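Local coordinates for DSBA-like thioredoxin domain-containing protein (Nitrosomonas europaea, PDB 2IN3) that probably works as a thiol-disulfide oxidoreductase of the DsbA family, FrnE-like subfamily, and is a putative protein disulfide isomerase, at residues A[41-46]-A[98-103]; A[62-67]-A[83-88]; A[189-194]-A[206-211]. All coordinates share one frame; numbering follows the deposited sequence.

The three contacts come from one chain with a thioredoxin-type sheet and added helices. Interaction 2 is nested inside the loop that interaction 1 closes, and interaction 3 follows both. Interactions 1 and 3 reach the same mixed sheet at its two outermost strands, 40-45 and 187-192; their centres lie about 21 Å apart. Interaction 2 is away from the sheet. It packs helix 58-75 against the loop that leads on to helix 94-106, the helix used by interaction 1. Centres of interactions 2 and 3 are about 34 Å apart. No two contacts touch. They tie helical parts to both sheet edges and fix a connecting loop within the helical region.

Interaction 1 (A[41-46]-A[98-103])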
loop_
_atom_site.group_PDB
_atom_site.type_symbol
_atom_site.label_atom_id
_atom_site.label_comp_id
_atom_site.label_asym_id
_atom_site.label_seq_id
_atom_site.Cartn_x
_atom_site.Cartn_y
_atom_site.Cartn_z
ATOM N N VAL A 41 -8.439 -4.745 -9.825
ATOM C CA VAL A 41 -7.223 -4.200 -9.195
ATOM C C VAL A 41 -7.384 -4.338 -7.689
ATOM O O VAL A 41 -8.379 -3.870 -7.124
ATOM C CB VAL A 41 -6.893 -2.723 -9.590
ATOM C CG1 VAL A 41 -5.518 -2.356 -9.039
ATOM C CG2 VAL A 41 -6.857 -2.537 -11.133
ATOM N N LYS A 42 -6.451 -5.051 -7.051
ATOM C CA LYS A 42 -6.585 -5.382 -5.621
ATOM C C LYS A 42 -5.270 -5.102 -4.893
ATOM O O LYS A 42 -4.245 -5.066 -5.521
ATOM C CB LYS A 42 -6.966 -6.846 -5.451
ATOM C CG LYS A 42 -8.335 -7.244 -6.018
ATOM C CD LYS A 42 -8.623 -8.743 -5.899
ATOM C CE LYS A 42 -8.861 -9.176 -4.484
ATOM N NZ LYS A 42 -9.411 -10.585 -4.431
ATOM N N ILE A 43 -5.302 -4.898 -3.573
ATOM C CA ILE A 43 -4.049 -4.619 -2.837
ATOM C C ILE A 43 -3.659 -5.881 -2.080
ATOM O O ILE A 43 -4.518 -6.528 -1.461
ATOM C CB ILE A 43 -4.181 -3.436 -1.825
ATOM C CG1 ILE A 43 -4.509 -2.139 -2.552
ATOM C CG2 ILE A 43 -2.836 -3.209 -1.027
ATOM C CD1 ILE A 43 -4.611 -0.922 -1.625
HETATM N N MSE A 44 -2.373 -6.227 -2.156
HETATM C CA MSE A 44 -1.757 -7.247 -1.315
HETATM C C MSE A 44 -0.679 -6.529 -0.478
HETATM O O MSE A 44 0.447 -6.285 -0.951
HETATM C CB MSE A 44 -1.159 -8.383 -2.163
HETATM C CG MSE A 44 -0.904 -9.657 -1.357
HETATM SE SE MSE A 44 -0.070 -11.079 -2.422
HETATM C CE MSE A 44 -1.675 -11.707 -3.340
ATOM N N PRO A 45 -1.034 -6.128 0.752
ATOM C CA PRO A 45 -0.054 -5.427 1.592
ATOM C C PRO A 45 1.238 -6.260 1.806
ATOM O O PRO A 45 1.167 -7.439 2.171
ATOM C CB PRO A 45 -0.821 -5.227 2.927
ATOM C CG PRO A 45 -2.277 -5.168 2.480
ATOM C CD PRO A 45 -2.338 -6.260 1.443
ATOM N N GLY A 46 2.397 -5.643 1.556
ATOM C CA GLY A 46 3.707 -6.310 1.709
ATOM C C GLY A 46 4.822 -5.333 1.323
ATOM O O GLY A 46 4.545 -4.162 0.951
ATOM N N ARG A 98 -2.444 -4.572 8.211
ATOM C CA ARG A 98 -3.612 -5.235 8.753
ATOM C C ARG A 98 -4.897 -4.384 8.667
ATOM O O ARG A 98 -5.996 -4.932 8.544
ATOM C CB ARG A 98 -3.353 -5.712 10.202
ATOM C CG ARG A 98 -4.511 -6.449 10.858
ATOM C CD ARG A 98 -4.036 -7.348 12.023
ATOM N NE ARG A 98 -2.916 -6.829 12.810
ATOM C CZ ARG A 98 -3.008 -6.314 14.042
ATOM N NH1 ARG A 98 -1.905 -5.890 14.639
ATOM N NH2 ARG A 98 -4.180 -6.197 14.669
ATOM N N GLY A 99 -4.770 -3.066 8.736
ATOM C CA GLY A 99 -5.963 -2.203 8.631
ATOM C C GLY A 99 -6.537 -2.298 7.235
ATOM O O GLY A 99 -7.763 -2.382 7.043
ATOM N N VAL A 100 -5.636 -2.299 6.265
ATOM C CA VAL A 100 -6.009 -2.409 4.850
ATOM C C VAL A 100 -6.710 -3.786 4.606
ATOM O O VAL A 100 -7.782 -3.839 4.008
ATOM C CB VAL A 100 -4.785 -2.215 3.936
ATOM C CG1 VAL A 100 -5.142 -2.555 2.472
ATOM C CG2 VAL A 100 -4.209 -0.758 4.101
ATOM N N VAL A 101 -6.118 -4.869 5.116
ATOM C CA VAL A 101 -6.672 -6.221 4.993
ATOM C C VAL A 101 -8.078 -6.228 5.595
ATOM O O VAL A 101 -9.003 -6.774 4.990
ATOM C CB VAL A 101 -5.786 -7.305 5.694
ATOM C CG1 VAL A 101 -6.515 -8.684 5.764
ATOM C CG2 VAL A 101 -4.445 -7.425 4.958
ATOM N N SER A 102 -8.222 -5.621 6.778
ATOM C CA SER A 102 -9.504 -5.512 7.455
ATOM C C SER A 102 -10.599 -4.850 6.608
ATOM O O SER A 102 -11.721 -5.360 6.543
ATOM C CB SER A 102 -9.370 -4.743 8.778
ATOM O OG SER A 102 -8.532 -5.428 9.702
ATOM N N VAL A 103 -10.268 -3.726 5.970
ATOM C CA VAL A 103 -11.226 -3.016 5.130
ATOM C C VAL A 103 -11.586 -3.873 3.898
ATOM O O VAL A 103 -12.733 -3.870 3.435
ATOM C CB VAL A 103 -10.669 -1.630 4.722
ATOM C CG1 VAL A 103 -11.544 -0.986 3.625
ATOM C CG2 VAL A 103 -10.552 -0.717 5.970
#
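Val100 and Val101 share one rotamer but meet Pro45 through different branches. In Val100, CG1 lies opposite the backbone N (chi1 171°) and is the methyl that reaches the strand. Val101 has nearly the same chi1, 170°, but its place on the helix turn presents CG2, which stands beside its backbone N. Both methyls converge on one atom, Pro45 CG. Val100 CG1 is 3.9 Å from Pro45 CG, and Val101 CG2 is 4.0 Å from the same Pro45 CG. The proline ring meets both valines at an oblique angle. Further back along the strand, Ile43 CG2 lies 4.2 Å from Val100 CG1. Val100 CG1 therefore touches two strand side chains, Ile43 and Pro45, which both point toward the helix.

No hydrogen bond crosses the contact. Within the helix, Ser102 OG bonds to Arg98 O at 2.8 Å, which turns the hydroxyl back onto its own helix. Arg98 O also accepts from Ser102 N, and the two donors lie on opposite faces of its plane.

The axes of strand 41-45 and helix 98-103 approach to 8.6 Å and run at 145° to each other. The contact joins an outermost strand of the thioredoxin-type sheet to helix 94-106. Strand 9-14 pairs in parallel with strand 40-45. Helix 111-123 adds Phe112 and Phe115 to the packing on Ile43, and helix 156-171 meets Val101 through Thr162.

Interaction 2 (A[62-67]-A[83-88]); sequences AQILHH and NALPEG. With PO4 (phosphate ion), chain B.
Leu65 and Leu85 form the middle of a small apolar contact between helix 58-75 and the loop that follows it. The close part rests on a few methyl groups. Leu85 CD1 touches two helix side chains. It is 3.8 Å from Ile64 CG2 and 3.9 Å from Leu65 CD2. Ala84 CB adds a third touch, 3.9 Å from Leu65 CD2. Leu65 and Leu85 lie alongside each other, running opposite ways, while Ile64 stands roughly square to Leu85. The branching of Ile64 lets it serve two neighbours. Its CG1 stands beside the backbone N (chi1 -67°), which leaves CG2 opposite that N, where it meets the leucine. CG1 itself lies 3.6 Å from phosphate O1. Leu56 and Tyr91 also touch Ile64 and Leu85, and Trp68 of the same helix touches Ala84 and Leu85.

The other side is looser and more polar. Ala84 and Leu85 are buried, but His67 is exposed and has a phosphate ion at its ring edge. The ion probably came from the crystallisation liquor. His67 ND1 donates to phosphate O1 at 2.9 Å, with a nearly straight N-H...O angle of 167°. O1 lies in the plane of the ring. A second bond from His67 ND1 to phosphate O4, at 3.2 Å, is weak and bent to 125°. Ser19 OG also bonds to the ion. Ser19 lies in what is probably the thioredoxin-type CxxC segment, next in sequence to its first cysteine.

Side chains across the two segments meet by apolar packing alone. Polar support comes from Arg61, which bonds to the carbonyls of Ala84 and Leu85. The loop is thus held by leucine packing and by an arginine grip on its backbone, while an anion can be bound at His67 ND1 and Ser19 OG.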
loop_
_atom_site.group_PDB
_atom_site.type_symbol
_atom_site.label_atom_id
_atom_site.label_comp_id
_atom_site.label_asym_id
_atom_site.label_seq_id
_atom_site.Cartn_x
_atom_site.Cartn_y
_atom_site.Cartn_z
ATOM N N ALA A 62 17.901 8.782 8.223
ATOM C CA ALA A 62 18.409 9.660 7.150
ATOM C C ALA A 62 18.198 9.038 5.763
ATOM O O ALA A 62 17.894 9.743 4.802
ATOM C CB ALA A 62 19.862 10.013 7.379
ATOM N N GLN A 63 18.367 7.724 5.651
ATOM C CA GLN A 63 18.101 7.043 4.380
ATOM C C GLN A 63 16.655 7.224 3.990
ATOM O O GLN A 63 16.347 7.520 2.840
ATOM C CB GLN A 63 18.425 5.552 4.460
ATOM C CG GLN A 63 19.883 5.289 4.609
ATOM C CD GLN A 63 20.215 3.811 4.735
ATOM O OE1 GLN A 63 19.618 3.079 5.536
ATOM N NE2 GLN A 63 21.199 3.373 3.961
ATOM N N ILE A 64 15.755 7.033 4.950
ATOM C CA ILE A 64 14.325 7.121 4.668
ATOM C C ILE A 64 13.962 8.544 4.226
ATOM O O ILE A 64 13.249 8.744 3.228
ATOM C CB ILE A 64 13.478 6.663 5.901
ATOM C CG1 ILE A 64 13.669 5.159 6.157
ATOM C CG2 ILE A 64 11.992 7.030 5.725
ATOM C CD1 ILE A 64 13.241 4.692 7.559
ATOM N N LEU A 65 14.489 9.535 4.940
ATOM C CA LEU A 65 14.192 10.920 4.602
ATOM C C LEU A 65 14.727 11.299 3.205
ATOM O O LEU A 65 14.117 12.090 2.510
ATOM C CB LEU A 65 14.755 11.862 5.673
ATOM C CG LEU A 65 14.063 11.739 7.043
ATOM C CD1 LEU A 65 14.778 12.626 8.034
ATOM C CD2 LEU A 65 12.554 12.058 6.979
ATOM N N HIS A 66 15.866 10.730 2.802
ATOM C CA HIS A 66 16.365 10.966 1.458
ATOM C C HIS A 66 15.346 10.422 0.451
ATOM O O HIS A 66 15.073 11.077 -0.561
ATOM C CB HIS A 66 17.733 10.318 1.234
ATOM C CG HIS A 66 18.154 10.323 -0.204
ATOM N ND1 HIS A 66 18.348 11.490 -0.918
ATOM C CD2 HIS A 66 18.391 9.305 -1.070
ATOM C CE1 HIS A 66 18.697 11.190 -2.156
ATOM N NE2 HIS A 66 18.730 9.872 -2.273
ATOM N N HIS A 67 14.772 9.243 0.745
ATOM C CA HIS A 67 13.726 8.675 -0.119
ATOM C C HIS A 67 12.523 9.626 -0.209
ATOM O O HIS A 67 12.013 9.861 -1.298
ATOM C CB HIS A 67 13.290 7.255 0.324
ATOM C CG HIS A 67 14.346 6.219 0.078
ATOM N ND1 HIS A 67 14.355 4.989 0.701
ATOM C CD2 HIS A 67 15.454 6.253 -0.699
ATOM C CE1 HIS A 67 15.426 4.308 0.318
ATOM N NE2 HIS A 67 16.114 5.055 -0.530
ATOM N N ASN A 83 10.098 18.174 11.878
ATOM C CA ASN A 83 9.974 17.156 12.933
ATOM C C ASN A 83 9.554 15.744 12.500
ATOM O O ASN A 83 9.028 14.984 13.309
ATOM C CB ASN A 83 9.128 17.668 14.103
ATOM C CG ASN A 83 9.758 18.880 14.769
ATOM O OD1 ASN A 83 9.545 20.014 14.343
ATOM N ND2 ASN A 83 10.556 18.644 15.807
ATOM N N ALA A 84 9.807 15.405 11.236
ATOM C CA ALA A 84 9.606 14.047 10.704
ATOM C C ALA A 84 10.333 12.989 11.529
ATOM O O ALA A 84 11.455 13.216 12.026
ATOM C CB ALA A 84 10.058 13.966 9.243
ATOM N N LEU A 85 9.674 11.838 11.680
ATOM C CA LEU A 85 10.278 10.661 12.311
ATOM C C LEU A 85 11.097 11.005 13.561
ATOM O O LEU A 85 12.321 10.827 13.553
ATOM C CB LEU A 85 11.139 9.898 11.284
ATOM C CG LEU A 85 10.404 9.427 10.020
ATOM C CD1 LEU A 85 11.361 8.911 8.940
ATOM C CD2 LEU A 85 9.377 8.356 10.350
ATOM N N PRO A 86 10.428 11.474 14.645
ATOM C CA PRO A 86 11.130 11.911 15.858
ATOM C C PRO A 86 11.818 10.726 16.505
ATOM O O PRO A 86 11.386 9.593 16.310
ATOM C CB PRO A 86 10.007 12.391 16.796
ATOM C CG PRO A 86 8.742 12.333 16.019
ATOM C CD PRO A 86 8.959 11.533 14.783
ATOM N N GLU A 87 12.872 10.971 17.275
ATOM C CA GLU A 87 13.587 9.865 17.897
ATOM C C GLU A 87 12.662 9.166 18.901
ATOM O O GLU A 87 11.940 9.813 19.672
ATOM C CB GLU A 87 14.937 10.313 18.511
ATOM C CG GLU A 87 14.955 10.560 19.998
ATOM C CD GLU A 87 15.211 9.294 20.821
ATOM O OE1 GLU A 87 15.149 8.176 20.250
ATOM O OE2 GLU A 87 15.469 9.418 22.047
ATOM N N GLY A 88 12.675 7.841 18.859
ATOM C CA GLY A 88 11.789 7.053 19.688
ATOM C C GLY A 88 10.710 6.448 18.824
ATOM O O GLY A 88 10.052 5.493 19.226
HETATM P P PO4 B . 11.207 3.899 2.196
HETATM O O1 PO4 B . 12.499 4.372 2.800
HETATM O O2 PO4 B . 10.781 2.541 2.713
HETATM O O3 PO4 B . 10.147 4.925 2.452
HETATM O O4 PO4 B . 11.471 3.699 0.706
#

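Interaction 3 (A[189-194]-A[206-211]); sequences YLITTG and DTWLQQ. With EDO (1,2-ethanediol), chain F.
Tyr189 and Trp208 form a T-shaped, edge-to-face pair between the outermost strand 187-192 of the thioredoxin-type sheet and the C-terminal helix 198-211. The indole edge points at one face of the phenol ring, and the planes stand at 69°. Trp208 NE1 lies 3.1 Å above the tyrosine plane, nearer the ring's CG-CD2 bond than its centre. The six-membered part of the indole follows, with Trp208 CZ2 3.8 Å from Tyr189 CE2. His212 stacks on Trp208 and also meets the Tyr189 ring. An alanine in place of Tyr189 is likely to leave the indole edge without its aromatic partner and open a gap between strand and helix.

Two residues on, Ile191 reaches the helix with CD1, 4.2 Å from Trp208 CB. Its CG1 stands beside the backbone N (chi1 -57°), which directs the chain to the root of the indole. Ile191 and Thr192 both face Leu180 in a classic beta bulge. Thr192 bonds through OG1 to Gly194 O. At Thr193 a 1,2-ethanediol, probably from the crystallisation liquor, donates from its O2 to Thr193 O at 3.1 Å.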
loop_
_atom_site.group_PDB
_atom_site.type_symbol
_atom_site.label_atom_id
_atom_site.label_comp_id
_atom_site.label_asym_id
_atom_site.label_seq_id
_atom_site.Cartn_x
_atom_site.Cartn_y
_atom_site.Cartn_z
ATOM N N TYR A 189 2.272 -12.918 -13.608
ATOM C CA TYR A 189 3.128 -12.147 -14.485
ATOM C C TYR A 189 3.567 -10.901 -13.751
ATOM O O TYR A 189 2.733 -10.115 -13.302
ATOM C CB TYR A 189 2.353 -11.736 -15.731
ATOM C CG TYR A 189 1.742 -12.882 -16.481
ATOM C CD1 TYR A 189 2.411 -13.451 -17.560
ATOM C CD2 TYR A 189 0.487 -13.384 -16.138
ATOM C CE1 TYR A 189 1.868 -14.496 -18.255
ATOM C CE2 TYR A 189 -0.072 -14.435 -16.845
ATOM C CZ TYR A 189 0.631 -14.986 -17.903
ATOM O OH TYR A 189 0.117 -16.042 -18.632
ATOM N N LEU A 190 4.873 -10.714 -13.631
ATOM C CA LEU A 190 5.387 -9.532 -12.966
ATOM C C LEU A 190 5.337 -8.374 -13.943
ATOM O O LEU A 190 5.912 -8.462 -15.036
ATOM C CB LEU A 190 6.819 -9.793 -12.483
ATOM C CG LEU A 190 7.552 -8.714 -11.694
ATOM C CD1 LEU A 190 6.807 -8.375 -10.408
ATOM C CD2 LEU A 190 8.990 -9.186 -11.428
ATOM N N ILE A 191 4.626 -7.307 -13.578
ATOM C CA ILE A 191 4.533 -6.102 -14.430
ATOM C C ILE A 191 5.652 -5.104 -14.110
ATOM O O ILE A 191 6.400 -4.720 -15.012
ATOM C CB ILE A 191 3.128 -5.420 -14.357
ATOM C CG1 ILE A 191 2.007 -6.390 -14.745
ATOM C CG2 ILE A 191 3.050 -4.159 -15.248
ATOM C CD1 ILE A 191 2.049 -6.905 -16.204
ATOM N N THR A 192 5.791 -4.716 -12.836
ATOM C CA THR A 192 6.834 -3.761 -12.413
ATOM C C THR A 192 7.237 -4.080 -10.990
ATOM O O THR A 192 6.431 -4.635 -10.238
ATOM C CB THR A 192 6.336 -2.243 -12.481
ATOM O OG1 THR A 192 7.403 -1.349 -12.128
ATOM C CG2 THR A 192 5.217 -1.971 -11.531
ATOM N N THR A 193 8.465 -3.739 -10.605
ATOM C CA THR A 193 8.865 -3.931 -9.199
ATOM C C THR A 193 9.464 -2.693 -8.559
ATOM O O THR A 193 10.517 -2.779 -7.907
ATOM C CB THR A 193 9.917 -5.024 -9.007
ATOM O OG1 THR A 193 11.077 -4.666 -9.760
ATOM C CG2 THR A 193 9.398 -6.362 -9.453
ATOM N N GLY A 194 8.809 -1.555 -8.731
ATOM C CA GLY A 194 9.323 -0.275 -8.277
ATOM C C GLY A 194 8.468 0.788 -8.920
ATOM O O GLY A 194 7.681 0.485 -9.825
ATOM N N ASP A 206 -0.883 -2.605 -21.436
ATOM C CA ASP A 206 -1.441 -2.730 -22.779
ATOM C C ASP A 206 -0.928 -4.002 -23.468
ATOM O O ASP A 206 -1.692 -4.730 -24.094
ATOM C CB ASP A 206 -1.092 -1.496 -23.612
ATOM C CG ASP A 206 -1.899 -0.246 -23.211
ATOM O OD1 ASP A 206 -2.875 -0.357 -22.429
ATOM O OD2 ASP A 206 -1.578 0.851 -23.736
ATOM N N THR A 207 0.384 -4.236 -23.370
ATOM C CA THR A 207 1.023 -5.402 -24.000
ATOM C C THR A 207 0.555 -6.699 -23.346
ATOM O O THR A 207 0.250 -7.680 -24.042
ATOM C CB THR A 207 2.582 -5.254 -23.951
ATOM O OG1 THR A 207 2.951 -4.121 -24.736
ATOM C CG2 THR A 207 3.286 -6.492 -24.508
ATOM N N TRP A 208 0.472 -6.702 -22.018
ATOM C CA TRP A 208 -0.050 -7.873 -21.303
ATOM C C TRP A 208 -1.456 -8.221 -21.813
ATOM O O TRP A 208 -1.702 -9.360 -22.221
ATOM C CB TRP A 208 -0.027 -7.708 -19.752
ATOM C CG TRP A 208 -0.348 -9.049 -19.127
ATOM C CD1 TRP A 208 0.547 -10.039 -18.808
ATOM C CD2 TRP A 208 -1.653 -9.601 -18.887
ATOM N NE1 TRP A 208 -0.121 -11.146 -18.337
ATOM C CE2 TRP A 208 -1.469 -10.912 -18.386
ATOM C CE3 TRP A 208 -2.958 -9.114 -19.040
ATOM C CZ2 TRP A 208 -2.547 -11.753 -18.043
ATOM C CZ3 TRP A 208 -4.034 -9.943 -18.681
ATOM C CH2 TRP A 208 -3.815 -11.246 -18.188
ATOM N N LEU A 209 -2.366 -7.242 -21.818
ATOM C CA LEU A 209 -3.741 -7.480 -22.317
ATOM C C LEU A 209 -3.816 -7.896 -23.796
ATOM O O LEU A 209 -4.662 -8.711 -24.156
ATOM C CB LEU A 209 -4.648 -6.262 -22.059
ATOM C CG LEU A 209 -4.922 -5.953 -20.579
ATOM C CD1 LEU A 209 -5.265 -4.467 -20.385
ATOM C CD2 LEU A 209 -5.983 -6.898 -19.974
ATOM N N GLN A 210 -2.942 -7.333 -24.633
ATOM C CA GLN A 210 -2.857 -7.710 -26.058
ATOM C C GLN A 210 -2.394 -9.162 -26.217
ATOM O O GLN A 210 -2.949 -9.906 -27.013
ATOM C CB GLN A 210 -1.906 -6.774 -26.825
ATOM C CG GLN A 210 -1.599 -7.230 -28.282
ATOM C CD GLN A 210 -0.385 -6.535 -28.902
ATOM O OE1 GLN A 210 0.260 -5.687 -28.280
ATOM N NE2 GLN A 210 -0.078 -6.892 -30.145
ATOM N N GLN A 211 -1.378 -9.551 -25.444
ATOM C CA GLN A 211 -0.804 -10.902 -25.519
ATOM C C GLN A 211 -1.649 -11.943 -24.798
ATOM O O GLN A 211 -1.570 -13.140 -25.103
ATOM C CB GLN A 211 0.611 -10.913 -24.937
ATOM C CG GLN A 211 1.611 -10.134 -25.764
ATOM C CD GLN A 211 2.944 -9.942 -25.061
ATOM O OE1 GLN A 211 3.047 -10.050 -23.832
ATOM N NE2 GLN A 211 3.976 -9.632 -25.842
HETATM C C1 EDO F . 14.593 -0.302 -9.589
HETATM O O1 EDO F . 13.626 0.653 -9.121
HETATM C C2 EDO F . 14.164 -1.714 -9.160
HETATM O O2 EDO F . 12.892 -2.049 -9.756
#